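Local coordinates for 4-hydroxythreonine-4-phosphate dehydrogenase (Legionella pneumophila subsp. pneumophila, PDB 6XMY), which probably catalyses the NAD-dependent oxidation of 4-(phosphooxy)-L-threonine, a late step in the biosynthesis of pyridoxine 5'-phosphate, at residues Glu47-Ala50 with Ser51-Leu55. Residues are numbered along the deposited sequence; the frame is centred on the assembly and turned at random. Where two conformers were deposited one is given.
Sequences EARA and SELNL. With EDO (1,2-ethanediol), chain E.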
ATOM      1  N   GLU A  47       5.813 -11.711 -21.000  1.00 10.85           N
ATOM      2  CA  GLU A  47       6.796 -12.445 -21.790  1.00 11.72           C
ATOM      3  C   GLU A  47       7.778 -11.498 -22.462  1.00 11.50           C
ATOM      4  O   GLU A  47       8.986 -11.757 -22.474  1.00 13.35           O
ATOM      5  CB  GLU A  47       6.101 -13.326 -22.837  1.00 13.86           C
ATOM      6  CG  GLU A  47       5.341 -14.500 -22.214  1.00 17.26           C
ATOM      7  CD  GLU A  47       4.374 -15.194 -23.168  1.00 24.42           C
ATOM      8  OE1 GLU A  47       4.038 -14.621 -24.221  1.00 28.36           O
ATOM      9  OE2 GLU A  47       3.928 -16.313 -22.839  1.00 28.81           O
ATOM     10  N   ALA A  48       7.275 -10.395 -23.025  1.00 11.43           N
ATOM     11  CA  ALA A  48       8.148  -9.457 -23.731  1.00 10.79           C
ATOM     12  C   ALA A  48       9.066  -8.725 -22.763  1.00 12.48           C
ATOM     13  O   ALA A  48      10.238  -8.487 -23.073  1.00 15.34           O
ATOM     14  CB  ALA A  48       7.316  -8.454 -24.533  1.00 13.08           C
ATOM     15  N   ARG A  49       8.552  -8.358 -21.587  1.00 12.18           N
ATOM     16  CA  ARG A  49       9.392  -7.700 -20.591  1.00 11.60           C
ATOM     17  C   ARG A  49      10.474  -8.646 -20.080  1.00 11.77           C
ATOM     18  O   ARG A  49      11.624  -8.235 -19.898  1.00 12.55           O
ATOM     19  CB  ARG A  49       8.520  -7.149 -19.461  1.00 10.07           C
ATOM     20  CG  ARG A  49       9.251  -6.259 -18.438  1.00 11.81           C
ATOM     21  CD  ARG A  49       9.771  -4.938 -19.049  1.00 11.53           C
ATOM     22  NE  ARG A  49       8.727  -4.180 -19.737  1.00 10.15           N
ATOM     23  CZ  ARG A  49       7.878  -3.338 -19.152  1.00  8.80           C
ATOM     24  NH1 ARG A  49       7.929  -3.132 -17.834  1.00 11.30           N
ATOM     25  NH2 ARG A  49       6.960  -2.708 -19.888  1.00 12.00           N
ATOM     26  N   ALA A  50      10.137  -9.930 -19.890  1.00 11.20           N
ATOM     27  CA  ALA A  50      11.145 -10.911 -19.495  1.00 11.74           C
ATOM     28  C   ALA A  50      12.244 -11.015 -20.548  1.00 11.75           C
ATOM     29  O   ALA A  50      13.438 -11.079 -20.221  1.00 12.63           O
ATOM     30  CB  ALA A  50      10.479 -12.272 -19.253  1.00 12.49           C
ATOM     31  N   SER A  51      11.859 -11.034 -21.821  1.00 12.89           N
ATOM     32  CA  SER A  51      12.856 -11.054 -22.887  0.58 14.28           C
ATOM     33  C   SER A  51      13.731  -9.808 -22.852  1.00 12.72           C
ATOM     34  O   SER A  51      14.954  -9.899 -23.010  1.00 15.15           O
ATOM     35  CB  SER A  51      12.169 -11.191 -24.243  0.58 15.16           C
ATOM     36  OG  SER A  51      11.593 -12.476 -24.382  0.58 19.05           O
ATOM     37  N   GLU A  52      13.125  -8.634 -22.651  1.00 13.34           N
ATOM     38  CA  GLU A  52      13.910  -7.405 -22.593  1.00 13.86           C
ATOM     39  C   GLU A  52      14.901  -7.443 -21.437  1.00 14.02           C
ATOM     40  O   GLU A  52      16.015  -6.907 -21.549  1.00 15.58           O
ATOM     41  CB  GLU A  52      12.976  -6.200 -22.465  1.00 15.27           C
ATOM     42  CG  GLU A  52      13.712  -4.863 -22.526  1.00 18.62           C
ATOM     43  CD  GLU A  52      12.796  -3.650 -22.395  1.00 22.26           C
ATOM     44  OE1 GLU A  52      11.589  -3.822 -22.140  1.00 26.48           O
ATOM     45  OE2 GLU A  52      13.294  -2.518 -22.550  1.00 26.07           O
ATOM     46  N   LEU A  53      14.520  -8.085 -20.331  1.00 14.57           N
ATOM     47  CA  LEU A  53      15.365  -8.224 -19.153  1.00 13.74           C
ATOM     48  C   LEU A  53      16.312  -9.411 -19.236  1.00 14.99           C
ATOM     49  O   LEU A  53      17.056  -9.650 -18.281  1.00 15.29           O
ATOM     50  CB  LEU A  53      14.498  -8.354 -17.895  1.00 13.22           C
ATOM     51  CG  LEU A  53      13.655  -7.130 -17.545  1.00 13.97           C
ATOM     52  CD1 LEU A  53      12.676  -7.470 -16.448  1.00 14.54           C
ATOM     53  CD2 LEU A  53      14.555  -5.966 -17.113  1.00 14.65           C
ATOM     54  N   ASN A  54      16.286 -10.163 -20.341  1.00 15.06           N
ATOM     55  CA  ASN A  54      17.136 -11.341 -20.521  0.60 16.80           C
ATOM     56  C   ASN A  54      16.879 -12.407 -19.457  1.00 17.55           C
ATOM     57  O   ASN A  54      17.797 -13.122 -19.039  1.00 18.26           O
ATOM     58  CB  ASN A  54      18.622 -10.975 -20.612  0.60 19.98           C
ATOM     59  CG  ASN A  54      18.933 -10.101 -21.812  0.60 22.24           C
ATOM     60  OD1 ASN A  54      18.532 -10.404 -22.935  0.60 23.64           O
ATOM     61  ND2 ASN A  54      19.637  -9.003 -21.577  0.60 24.73           N
ATOM     62  N   LEU A  55      15.627 -12.524 -19.020  1.00 14.69           N
ATOM     63  CA  LEU A  55      15.217 -13.499 -18.021  1.00 15.84           C
ATOM     64  C   LEU A  55      14.628 -14.720 -18.709  1.00 17.12           C
ATOM     65  O   LEU A  55      13.901 -14.594 -19.700  1.00 21.22           O
ATOM     66  CB  LEU A  55      14.147 -12.901 -17.106  1.00 15.11           C
ATOM     67  CG  LEU A  55      14.553 -11.717 -16.231  1.00 16.25           C
ATOM     68  CD1 LEU A  55      13.348 -11.176 -15.470  1.00 15.51           C
ATOM     69  CD2 LEU A  55      15.673 -12.111 -15.271  1.00 18.85           C
TER
HETATM   70  C1  EDO E 404       7.286  -4.734 -23.200  1.00 25.67           C
HETATM   71  O1  EDO E 404       7.120  -3.446 -22.604  1.00 25.77           O
HETATM   72  C2  EDO E 404       8.756  -4.923 -23.531  1.00 24.77           C
HETATM   73  O2  EDO E 404       9.482  -4.917 -22.302  1.00 23.44           O
HETATM   74  O   HOH W   1       9.863 -14.358 -22.354  1.00 18.43           O
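Ala50 and Leu55 meet where helix 43-52 ends in a Schellman motif. Asn54 is the residue that leaves the helix, with a positive phi, a conformation asparagine tolerates better than most side-chain-bearing residues. The chain thereby turns back, and Leu55 N donates a nearly straight bond to Ala50 O (2.9 Å, 168° at the hydrogen), while Asn54 N is bonded to Ser51 O. The reversal also sets Ala50 CB 4.3 Å from Leu55 CB. The small methyl of Ala50 suits this buried place, since it also packs on Leu28 of helix 23-29 and Phe59 of strand 58-61.

Just before this, the i to i+4 bonds of the helix run on: Leu53 N to Arg49 O, Glu52 N to Ala48 O, and Ser51 N to Glu47 O. A water donates to that same Glu47 carbonyl, and the short polar side chain of Ser51 is suited to the exposed face of the last helical turn.

Arg49 and Glu52 run side by side, pointing the same way. With CG anti to the backbone N (chi1 -172°), Arg49 sets CG 4.1 Å from Leu53 CD1; bends at the next two torsions then carry the guanidinium to its place. There it is gripped chiefly by Asp25 and by the carbonyls of Pro19 and Gly21; its salt bridge to Glu52 is long, with the two planes almost perpendicular (89°). Glu52 OE1 is hydrogen-bonded to Ser88. A 1,2-ethanediol, probably from the crystallisation liquor, is held by Arg49: NH2 of Arg49 donates to its O1, in the guanidinium plane, at 2.8 Å, and Arg49 NE to its O2 at 2.8 Å.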